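Putative fimbrial subunit (Corynebacterium diphtheriae, PDB 4HSQ) probably polymerises as the major pilin SpaD into the shaft of a bacterial adhesive pilus, this chain being its second and third domains, with a bound calcium ion. Local coordinates at residues V10-N16 / H206-D212; Y145-L149 / I244-R248. All blocks are in the same frame, centred on the assembly; numbering follows the deposited sequence.

Contact 1: V10-N16 / H206-D212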
loop_
_atom_site.group_PDB
_atom_site.type_symbol
_atom_site.label_atom_id
_atom_site.label_comp_id
_atom_site.label_asym_id
_atom_site.label_seq_id
_atom_site.Cartn_x
_atom_site.Cartn_y
_atom_site.Cartn_z
ATOM N N VAL A 10 -6.186 -6.300 -5.717
ATOM C CA VAL A 10 -5.471 -5.751 -4.570
ATOM C C VAL A 10 -6.486 -5.103 -3.658
ATOM O O VAL A 10 -7.403 -4.422 -4.116
ATOM C CB VAL A 10 -4.337 -4.762 -4.955
ATOM C CG1 VAL A 10 -4.861 -3.550 -5.754
ATOM C CG2 VAL A 10 -3.564 -4.284 -3.710
ATOM N N LYS A 11 -6.354 -5.383 -2.368
ATOM C CA LYS A 11 -7.171 -4.750 -1.357
ATOM C C LYS A 11 -6.219 -3.938 -0.499
ATOM O O LYS A 11 -5.494 -4.508 0.302
ATOM C CB LYS A 11 -7.951 -5.776 -0.518
ATOM C CG LYS A 11 -8.984 -5.077 0.345
ATOM C CD LYS A 11 -10.225 -4.734 -0.521
ATOM C CE LYS A 11 -11.255 -3.904 0.209
ATOM N NZ LYS A 11 -10.691 -2.601 0.705
ATOM N N ASP A 12 -6.176 -2.625 -0.727
ATOM C CA ASP A 12 -5.224 -1.738 -0.059
ATOM C C ASP A 12 -5.856 -0.447 0.486
ATOM O O ASP A 12 -5.114 0.371 1.038
ATOM C CB ASP A 12 -4.109 -1.350 -1.063
ATOM C CG ASP A 12 -4.589 -0.652 -2.347
ATOM O OD1 ASP A 12 -5.575 0.107 -2.287
ATOM O OD2 ASP A 12 -3.963 -0.851 -3.393
ATOM N N ALA A 13 -7.181 -0.223 0.309
ATOM C CA ALA A 13 -7.795 1.052 0.760
ATOM C C ALA A 13 -7.434 1.398 2.207
ATOM O O ALA A 13 -7.494 0.552 3.114
ATOM C CB ALA A 13 -9.312 1.047 0.589
ATOM N N ASP A 14 -6.968 2.628 2.378
ATOM C CA ASP A 14 -6.560 3.277 3.627
ATOM C C ASP A 14 -5.323 2.655 4.272
ATOM O O ASP A 14 -4.950 3.055 5.366
ATOM C CB ASP A 14 -7.722 3.299 4.646
ATOM C CG ASP A 14 -8.988 3.978 4.133
ATOM O OD1 ASP A 14 -8.891 5.119 3.614
ATOM O OD2 ASP A 14 -10.056 3.366 4.222
ATOM N N GLN A 15 -4.643 1.749 3.599
ATOM C CA GLN A 15 -3.462 1.123 4.206
ATOM C C GLN A 15 -2.256 1.949 3.819
ATOM O O GLN A 15 -1.940 2.081 2.638
ATOM C CB GLN A 15 -3.333 -0.355 3.761
ATOM C CG GLN A 15 -4.583 -1.223 4.126
ATOM C CD GLN A 15 -5.066 -0.937 5.545
ATOM O OE1 GLN A 15 -4.334 -1.084 6.512
ATOM N NE2 GLN A 15 -6.264 -0.410 5.686
ATOM N N ASN A 16 -1.582 2.526 4.817
ATOM C CA ASN A 16 -0.440 3.384 4.556
ATOM C C ASN A 16 0.875 2.564 4.546
ATOM O O ASN A 16 0.846 1.334 4.507
ATOM C CB ASN A 16 -0.444 4.519 5.591
ATOM C CG ASN A 16 -1.709 5.360 5.438
ATOM O OD1 ASN A 16 -2.097 5.778 4.340
ATOM N ND2 ASN A 16 -2.400 5.621 6.511
ATOM N N HIS A 206 -1.292 6.370 1.761
ATOM C CA HIS A 206 -2.063 5.897 0.609
ATOM C C HIS A 206 -2.739 7.095 -0.043
ATOM O O HIS A 206 -3.328 7.941 0.653
ATOM C CB HIS A 206 -3.123 4.908 1.097
ATOM C CG HIS A 206 -3.716 4.042 0.036
ATOM N ND1 HIS A 206 -4.438 4.575 -1.025
ATOM C CD2 HIS A 206 -3.757 2.696 -0.041
ATOM C CE1 HIS A 206 -4.891 3.534 -1.713
ATOM N NE2 HIS A 206 -4.523 2.384 -1.155
ATOM N N VAL A 207 -2.643 7.189 -1.365
ATOM C CA VAL A 207 -3.332 8.284 -2.085
ATOM C C VAL A 207 -4.844 8.126 -1.909
ATOM O O VAL A 207 -5.355 7.001 -1.763
ATOM C CB VAL A 207 -2.969 8.378 -3.583
ATOM C CG1 VAL A 207 -1.446 8.447 -3.775
ATOM C CG2 VAL A 207 -3.599 7.225 -4.407
ATOM N N THR A 208 -5.567 9.253 -1.964
ATOM C CA THR A 208 -7.020 9.211 -1.758
ATOM C C THR A 208 -7.845 8.943 -3.021
ATOM O O THR A 208 -9.008 8.574 -2.893
ATOM C CB THR A 208 -7.487 10.551 -1.165
ATOM O OG1 THR A 208 -7.166 11.609 -2.090
ATOM C CG2 THR A 208 -6.836 10.841 0.182
ATOM N N ASP A 209 -7.286 9.140 -4.219
ATOM C CA ASP A 209 -8.074 9.085 -5.470
ATOM C C ASP A 209 -8.014 7.749 -6.212
ATOM O O ASP A 209 -8.587 7.610 -7.285
ATOM C CB ASP A 209 -7.611 10.234 -6.409
ATOM C CG ASP A 209 -6.158 10.130 -6.816
ATOM O OD1 ASP A 209 -5.302 9.935 -5.920
ATOM O OD2 ASP A 209 -5.880 10.179 -8.027
ATOM N N PHE A 210 -7.287 6.769 -5.668
ATOM C CA PHE A 210 -7.126 5.479 -6.327
ATOM C C PHE A 210 -6.889 4.467 -5.249
ATOM O O PHE A 210 -5.991 4.655 -4.417
ATOM C CB PHE A 210 -5.968 5.551 -7.302
ATOM C CG PHE A 210 -5.910 4.434 -8.303
ATOM C CD1 PHE A 210 -5.297 3.227 -7.984
ATOM C CD2 PHE A 210 -6.407 4.608 -9.596
ATOM C CE1 PHE A 210 -5.217 2.198 -8.919
ATOM C CE2 PHE A 210 -6.304 3.585 -10.540
ATOM C CZ PHE A 210 -5.700 2.390 -10.195
ATOM N N GLU A 211 -7.707 3.420 -5.230
ATOM C CA GLU A 211 -7.586 2.397 -4.190
ATOM C C GLU A 211 -8.181 1.090 -4.653
ATOM O O GLU A 211 -9.082 1.059 -5.516
ATOM C CB GLU A 211 -8.216 2.854 -2.857
ATOM C CG GLU A 211 -9.729 2.873 -2.838
ATOM C CD GLU A 211 -10.328 3.792 -1.798
ATOM O OE1 GLU A 211 -9.573 4.321 -0.946
ATOM O OE2 GLU A 211 -11.565 3.976 -1.833
ATOM N N ASP A 212 -7.639 -0.019 -4.096
ATOM C CA ASP A 212 -8.091 -1.376 -4.457
ATOM C C ASP A 212 -8.001 -1.629 -5.987
ATOM O O ASP A 212 -8.809 -2.370 -6.557
ATOM C CB ASP A 212 -9.523 -1.663 -3.922
ATOM C CG ASP A 212 -9.670 -1.561 -2.411
ATOM O OD1 ASP A 212 -8.630 -1.652 -1.692
ATOM O OD2 ASP A 212 -10.819 -1.408 -1.939
HETATM O O HOH W 1 -7.972 -4.890 -7.540
HETATM O O HOH W 2 -7.133 4.478 0.371
#
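The imidazole of His-206 lies against the type II turn Asp-12 to Gln-15, one face under the backbone N of Asp-14 and its edge reached by Asp-12 OD1 and Gln-15 O. The ring is fixed there by a His-carboxylate hydrogen bond, NE2 to Asp-12 OD1 at 2.8 Å. Its ND1 is held in its own segment by Val-207 O (2.7 Å), consistent with a doubly protonated ring. The neighbouring backbone is tied in as well: His-206 N donates to Asn-16 OD1 at 2.8 Å.

At the other end two aspartates accept each other's backbone amides through their carboxylates. Asp-212 N donates to Asp-12 OD1 (2.7 Å), while Asp-212 OD1 accepts from Asp-12 N (2.8 Å) and Ala-13 N (2.9 Å). The two OD1 atoms stand only 3.6 Å apart, a repulsion that these donors offset, together with the salt bridge from Lys-11 NZ to Asp-212 OD2 (2.9 Å). Water 1 links Val-10 N to Asp-212 O, and water 2 joins Asp-14 N to Glu-211 OE1; Lys-221 forms salt bridges with both Asp-14 and Glu-211.

The segments belong to an adhesin-type N2 domain and a prealbumin-like domain, so the contact is a joint between the two pilin domains. Because Asp-12 OD1 accepts from both His-206 and Asp-212, and Lys-11 pairs with the Asp-212 carboxylate, the joint is directional and charged, consistent with a defined domain orientation.

Contact 2: Y145-L149 / I244-R248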
loop_
_atom_site.group_PDB
_atom_site.type_symbol
_atom_site.label_atom_id
_atom_site.label_comp_id
_atom_site.label_asym_id
_atom_site.label_seq_id
_atom_site.Cartn_x
_atom_site.Cartn_y
_atom_site.Cartn_z
ATOM N N TYR A 145 -0.863 3.105 -5.007
ATOM C CA TYR A 145 -0.125 4.366 -4.946
ATOM C C TYR A 145 0.017 4.904 -3.541
ATOM O O TYR A 145 -0.968 4.998 -2.801
ATOM C CB TYR A 145 -0.832 5.451 -5.767
ATOM C CG TYR A 145 -0.956 5.187 -7.245
ATOM C CD1 TYR A 145 -0.029 5.711 -8.149
ATOM C CD2 TYR A 145 -2.002 4.423 -7.750
ATOM C CE1 TYR A 145 -0.186 5.531 -9.533
ATOM C CE2 TYR A 145 -2.176 4.251 -9.130
ATOM C CZ TYR A 145 -1.252 4.790 -10.011
ATOM O OH TYR A 145 -1.412 4.587 -11.359
ATOM N N HIS A 146 1.231 5.319 -3.204
ATOM C CA HIS A 146 1.548 5.957 -1.923
ATOM C C HIS A 146 2.406 7.138 -2.192
ATOM O O HIS A 146 3.210 7.085 -3.111
ATOM C CB HIS A 146 2.263 5.002 -0.944
ATOM C CG HIS A 146 1.382 3.923 -0.370
ATOM N ND1 HIS A 146 1.109 2.769 -1.077
ATOM C CD2 HIS A 146 0.768 3.852 0.841
ATOM C CE1 HIS A 146 0.334 2.039 -0.291
ATOM N NE2 HIS A 146 0.100 2.654 0.874
ATOM N N GLY A 147 2.332 8.152 -1.338
ATOM C CA GLY A 147 3.184 9.323 -1.505
ATOM C C GLY A 147 3.725 9.789 -0.182
ATOM O O GLY A 147 3.260 9.360 0.880
ATOM N N LYS A 148 4.733 10.630 -0.240
ATOM C CA LYS A 148 5.292 11.213 0.988
ATOM C C LYS A 148 4.595 12.521 1.319
ATOM O O LYS A 148 4.215 13.265 0.424
ATOM C CB LYS A 148 6.783 11.463 0.819
ATOM C CG LYS A 148 7.547 10.171 0.646
ATOM C CD LYS A 148 9.042 10.414 0.878
ATOM C CE LYS A 148 9.882 9.936 -0.268
ATOM N NZ LYS A 148 11.291 10.385 -0.111
ATOM N N LEU A 149 4.444 12.803 2.611
ATOM C CA LEU A 149 3.858 14.034 3.065
ATOM C C LEU A 149 4.916 14.795 3.861
ATOM O O LEU A 149 5.285 14.370 4.950
ATOM C CB LEU A 149 2.570 13.812 3.889
ATOM C CG LEU A 149 1.968 15.100 4.502
ATOM C CD1 LEU A 149 1.572 16.116 3.401
ATOM C CD2 LEU A 149 0.795 14.778 5.397
ATOM N N ILE A 244 -5.413 18.069 3.764
ATOM C CA ILE A 244 -4.516 17.773 2.650
ATOM C C ILE A 244 -5.277 17.007 1.569
ATOM O O ILE A 244 -5.827 15.943 1.868
ATOM C CB ILE A 244 -3.316 16.929 3.187
ATOM C CG1 ILE A 244 -2.531 17.650 4.313
ATOM C CG2 ILE A 244 -2.389 16.459 2.068
ATOM C CD1 ILE A 244 -1.825 18.894 3.903
ATOM N N GLU A 245 -5.227 17.493 0.319
ATOM C CA GLU A 245 -5.798 16.800 -0.862
ATOM C C GLU A 245 -4.687 15.898 -1.392
ATOM O O GLU A 245 -3.842 16.334 -2.183
ATOM C CB GLU A 245 -6.281 17.792 -1.955
ATOM C CG GLU A 245 -7.263 18.850 -1.480
ATOM C CD GLU A 245 -8.220 19.406 -2.525
ATOM O OE1 GLU A 245 -9.105 20.205 -2.139
ATOM O OE2 GLU A 245 -8.101 19.038 -3.717
ATOM N N PHE A 246 -4.617 14.683 -0.863
ATOM C CA PHE A 246 -3.509 13.764 -1.131
ATOM C C PHE A 246 -3.787 12.824 -2.315
ATOM O O PHE A 246 -3.811 11.608 -2.194
ATOM C CB PHE A 246 -3.196 13.010 0.160
ATOM C CG PHE A 246 -1.781 12.518 0.254
ATOM C CD1 PHE A 246 -0.723 13.411 0.409
ATOM C CD2 PHE A 246 -1.498 11.161 0.176
ATOM C CE1 PHE A 246 0.597 12.947 0.502
ATOM C CE2 PHE A 246 -0.186 10.706 0.251
ATOM C CZ PHE A 246 0.844 11.594 0.449
ATOM N N THR A 247 -3.889 13.420 -3.495
ATOM C CA THR A 247 -4.156 12.709 -4.750
ATOM C C THR A 247 -2.877 12.535 -5.563
ATOM O O THR A 247 -1.924 13.300 -5.402
ATOM C CB THR A 247 -5.210 13.447 -5.578
ATOM O OG1 THR A 247 -4.637 14.680 -6.034
ATOM C CG2 THR A 247 -6.513 13.691 -4.788
ATOM N N ARG A 248 -2.862 11.537 -6.440
ATOM C CA ARG A 248 -1.739 11.316 -7.359
ATOM C C ARG A 248 -1.320 12.610 -8.088
ATOM O O ARG A 248 -0.124 12.931 -8.147
ATOM C CB ARG A 248 -2.125 10.258 -8.409
ATOM C CG ARG A 248 -2.211 8.827 -7.848
ATOM C CD ARG A 248 -2.722 7.864 -8.895
ATOM N NE ARG A 248 -4.080 8.176 -9.342
ATOM C CZ ARG A 248 -4.638 7.661 -10.433
ATOM N NH1 ARG A 248 -3.970 6.787 -11.178
ATOM N NH2 ARG A 248 -5.856 8.023 -10.793
#
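Alternate residues of a strand face the same way, and in 145-149 the side chains of Tyr-145 and Leu-149 point toward the loop 244-248, with Gly-147 between them. That middle place is filled from the opposite segment: Phe-246, the centre of an inverse gamma turn, takes a t rotamer that brings its ring edge against the strand, CZ lying 3.3 Å from Gly-147 O and CE1 3.6 Å from Lys-148 O. A CB on Gly-147 would sit tightly against this ring.

Leu-149 meets Phe-246 CE1 through CB (4.0 Å), and its t, p rotamer carries CD1 to CG2 of Ile-244 (4.2 Å), itself m, m, next to Leu-225 and Leu-265. At the other end the m rotamer of Tyr-145 presents its ring face to Arg-248, which bends at chi3 (m) and lays CD over it, 3.3 Å from the centroid, a CH-pi contact; its CZ, 4.8 Å from that centroid, makes an off-centre cation-pi interaction. Salt bridges to Glu-215 and Asp-209 hold the guanidinium.

Thr-247 N-caps the helix 248-252, whose Ile-251 belongs to the calcium site. The contact thus joins that helix and its loop to the strand by apolar and aromatic packing, with charge confined to the arginine end.

Overall arrangement
Both contacts are partly buried and they adjoin, their centres about 11 Å apart. Four of seven touching residues are buried in contact 2, against four of ten in contact 1, which also has one exposed. Strand 142-155, which runs from one domain into the other, connects them: His-146 donates to Gln-15 O and packs edge-to-face on His-206, while the rings of Tyr-145 and Phe-210 also meet edge-to-face. Segment 206-212 is also bonded to 244-248, through Thr-208 N to Phe-246 O and the Asp-209 to Arg-248 salt bridge. The polar, hydrated contact 1 thus lies at the interface between domains, and the mainly apolar and aromatic contact 2 within the prealbumin-like domain.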